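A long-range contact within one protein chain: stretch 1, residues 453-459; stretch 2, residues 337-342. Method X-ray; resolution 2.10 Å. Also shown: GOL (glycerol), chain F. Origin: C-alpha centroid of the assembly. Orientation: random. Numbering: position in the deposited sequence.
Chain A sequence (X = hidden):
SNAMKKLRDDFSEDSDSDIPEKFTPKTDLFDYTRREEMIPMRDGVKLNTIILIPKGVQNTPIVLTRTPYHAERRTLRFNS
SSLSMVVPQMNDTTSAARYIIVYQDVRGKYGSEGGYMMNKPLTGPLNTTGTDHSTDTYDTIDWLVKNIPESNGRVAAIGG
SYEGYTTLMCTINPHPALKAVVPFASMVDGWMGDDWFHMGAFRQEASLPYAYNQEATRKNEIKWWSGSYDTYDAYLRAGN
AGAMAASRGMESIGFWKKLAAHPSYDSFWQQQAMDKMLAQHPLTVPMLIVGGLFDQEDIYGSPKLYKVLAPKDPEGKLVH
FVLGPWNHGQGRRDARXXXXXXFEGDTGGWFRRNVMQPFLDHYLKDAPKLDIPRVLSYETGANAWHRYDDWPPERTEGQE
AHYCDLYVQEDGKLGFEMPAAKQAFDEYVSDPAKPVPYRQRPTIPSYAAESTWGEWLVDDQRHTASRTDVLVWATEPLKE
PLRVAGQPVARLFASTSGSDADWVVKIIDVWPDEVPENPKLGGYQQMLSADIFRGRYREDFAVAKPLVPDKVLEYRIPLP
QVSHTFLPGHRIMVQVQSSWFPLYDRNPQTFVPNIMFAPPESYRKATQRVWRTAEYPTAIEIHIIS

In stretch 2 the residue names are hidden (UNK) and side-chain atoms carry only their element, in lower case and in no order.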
# COMPACT_ATOMS: atom_id res chain seq x y z
N TRP A 453 5.76 16.47 -3.80
CA TRP A 453 5.91 17.88 -4.22
C TRP A 453 4.99 18.23 -5.41
O TRP A 453 4.49 19.36 -5.49
CB TRP A 453 7.40 18.16 -4.56
CG TRP A 453 7.68 19.32 -5.48
CD1 TRP A 453 8.09 19.25 -6.78
CD2 TRP A 453 7.79 20.70 -5.10
NE1 TRP A 453 8.40 20.51 -7.24
CE2 TRP A 453 8.20 21.42 -6.24
CE3 TRP A 453 7.53 21.41 -3.91
CZ2 TRP A 453 8.34 22.82 -6.24
CZ3 TRP A 453 7.66 22.79 -3.91
CH2 TRP A 453 8.07 23.48 -5.06
N GLY A 454 4.77 17.25 -6.29
CA GLY A 454 3.91 17.40 -7.46
C GLY A 454 2.44 17.50 -7.14
O GLY A 454 1.66 17.97 -7.97
N GLU A 455 2.03 17.08 -5.92
CA GLU A 455 0.63 17.08 -5.49
C GLU A 455 0.31 18.22 -4.51
O GLU A 455 -0.86 18.41 -4.17
CB GLU A 455 0.26 15.73 -4.82
CG GLU A 455 0.80 14.48 -5.50
CD GLU A 455 0.50 13.17 -4.79
OE1 GLU A 455 0.62 12.11 -5.44
OE2 GLU A 455 0.16 13.19 -3.58
N TRP A 456 1.33 18.97 -4.04
CA TRP A 456 1.21 19.96 -2.98
C TRP A 456 0.20 21.10 -3.23
O TRP A 456 -0.45 21.53 -2.28
CB TRP A 456 2.59 20.51 -2.57
CG TRP A 456 2.95 21.91 -2.98
CD1 TRP A 456 3.82 22.27 -3.97
CD2 TRP A 456 2.66 23.11 -2.25
NE1 TRP A 456 4.04 23.63 -3.94
CE2 TRP A 456 3.32 24.18 -2.91
CE3 TRP A 456 1.86 23.40 -1.13
CZ2 TRP A 456 3.19 25.51 -2.50
CZ3 TRP A 456 1.74 24.72 -0.72
CH2 TRP A 456 2.40 25.76 -1.39
N LEU A 457 0.00 21.53 -4.49
CA LEU A 457 -0.93 22.63 -4.75
C LEU A 457 -2.42 22.25 -4.57
O LEU A 457 -3.27 23.15 -4.57
CB LEU A 457 -0.70 23.27 -6.13
CG LEU A 457 0.54 24.19 -6.23
CD1 LEU A 457 0.61 24.84 -7.58
CD2 LEU A 457 0.54 25.27 -5.14
N VAL A 458 -2.73 20.95 -4.36
CA VAL A 458 -4.11 20.51 -4.09
C VAL A 458 -4.21 19.97 -2.64
O VAL A 458 -5.21 19.34 -2.28
CB VAL A 458 -4.69 19.52 -5.14
CG1 VAL A 458 -4.77 20.16 -6.52
CG2 VAL A 458 -3.92 18.20 -5.19
N ASP A 459 -3.20 20.27 -1.79
CA ASP A 459 -3.15 19.86 -0.38
C ASP A 459 -4.37 20.34 0.41
O ASP A 459 -4.89 21.43 0.15
CB ASP A 459 -1.89 20.43 0.30
CG ASP A 459 -0.68 19.52 0.34
OD1 ASP A 459 -0.72 18.43 -0.28
OD2 ASP A 459 0.32 19.89 0.99
N UNK A 337 -5.40 11.48 -12.41
CA UNK A 337 -5.68 12.04 -11.09
C UNK A 337 -4.52 12.93 -10.63
O UNK A 337 -3.48 12.98 -11.28
c UNK A 337 -5.91 10.92 -10.08
o UNK A 337 -4.73 10.14 -9.90
N UNK A 338 -4.72 13.64 -9.50
CA UNK A 338 -3.71 14.47 -8.83
C UNK A 338 -4.07 14.55 -7.36
O UNK A 338 -5.01 15.25 -6.98
c UNK A 338 -1.13 16.30 -9.18
c UNK A 338 -3.60 15.87 -9.46
c UNK A 338 -2.70 18.19 -9.29
c UNK A 338 -2.53 16.78 -8.84
N UNK A 339 -3.36 13.78 -6.55
CA UNK A 339 -3.66 13.65 -5.13
C UNK A 339 -5.02 12.98 -4.95
O UNK A 339 -5.27 11.94 -5.57
N UNK A 340 -5.97 13.62 -4.23
CA UNK A 340 -7.30 13.01 -4.09
C UNK A 340 -8.24 13.32 -5.27
O UNK A 340 -9.30 12.69 -5.37
c UNK A 340 -6.81 14.63 -2.33
c UNK A 340 -5.87 14.87 -3.46
c UNK A 340 -7.84 13.62 -2.79
N UNK A 341 -7.86 14.28 -6.15
CA UNK A 341 -8.69 14.69 -7.29
C UNK A 341 -8.60 13.68 -8.42
O UNK A 341 -7.51 13.30 -8.82
c UNK A 341 -9.50 17.37 -5.99
c UNK A 341 -7.90 18.53 -7.47
c UNK A 341 -8.21 17.23 -6.78
c UNK A 341 -8.29 16.09 -7.80
N UNK A 342 -9.76 13.28 -8.96
CA UNK A 342 -9.85 12.33 -10.07
C UNK A 342 -10.45 12.99 -11.30
O UNK A 342 -11.53 13.60 -11.22
c UNK A 342 -10.65 11.08 -9.66
n UNK A 342 -10.38 7.88 -8.35
c UNK A 342 -9.92 10.22 -8.63
o UNK A 342 -11.80 9.34 -7.43
c UNK A 342 -10.78 9.11 -8.10
C1 GOL F . -0.83 10.73 -10.91
O1 GOL F . -0.58 11.12 -12.26
C2 GOL F . -0.49 11.85 -9.96
O2 GOL F . 0.93 12.01 -9.88
C3 GOL F . -1.04 11.56 -8.58
O3 GOL F . -0.82 12.66 -7.72

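Position 337 carries two side-chain atoms, one carbon and then one oxygen, and neither touches stretch 1; the oxygen is 7.2 Å from Glu455 OE1. A single carbon bearing a hydroxyl identifies Ser337. It lies in a strand, and its small polar side chain suits a partly exposed place.

Position 338 has four carbons, forked at the second. One terminal carbon lies 3.5 Å from Gly454 O and the other 4.0 Å from Val458 CG1. Four carbons with this fork make Leu338. Its CA-to-CB bond points sideways, but with chi1 t and chi2 p the end of the side chain comes nearer to stretch 1: CD1 sits by the backbone of Gly454 and Glu455, while CD2 meets Val458. A branched apolar end suits this buried site.

Position 339 has no side-chain atoms, so it is Gly339. Its phi of 65° favours glycine, and an ideal CB would point toward stretch 1, 3.3 Å from Val458 CG2, and would clash with a side-chain carbon of position 340.

Position 340 shows three carbons closing a ring onto the backbone nitrogen, which makes it Pro340. Its CD lies 4.2 Å from Val458 CG2 and is the atom 2.4 Å from the ideal CB of Gly339. The ring restricts phi to a range that includes the observed -84°, and the residue occupies the second inner corner of a type II' turn, where its lack of an N-H costs no hydrogen bond of the turn.

Position 341 again has four carbons forked at the second, one tip 3.7 Å from Val458 CG1. This is Leu341, with chi1 m and chi2 t. Its CA-to-CB bond points toward stretch 1, and its apolar bulk suits a buried place beside the valine.

Position 342 has three carbons, the third carrying one oxygen and one nitrogen: Gln342. It is out of reach of stretch 1, and its amide suits an exposed strand position.

The contact works by packing, with no direct hydrogen bond between the stretches. The turn is closed by Leu338 N to Leu341 O at 2.9 Å and Leu341 N to Leu338 O at 3.1 Å, and it presents Leu338, Pro340 and Leu341 to Val458, whose backbone is held by Val458 N to Glu455 O at 3.2 Å. At the edge, a glycerol bridges the two: Gly339 N donates to its O3 at 3.0 Å, and that O3 donates to Glu455 OE1 at 2.8 Å.

Stretch 2 (337-342) SLGPLQ
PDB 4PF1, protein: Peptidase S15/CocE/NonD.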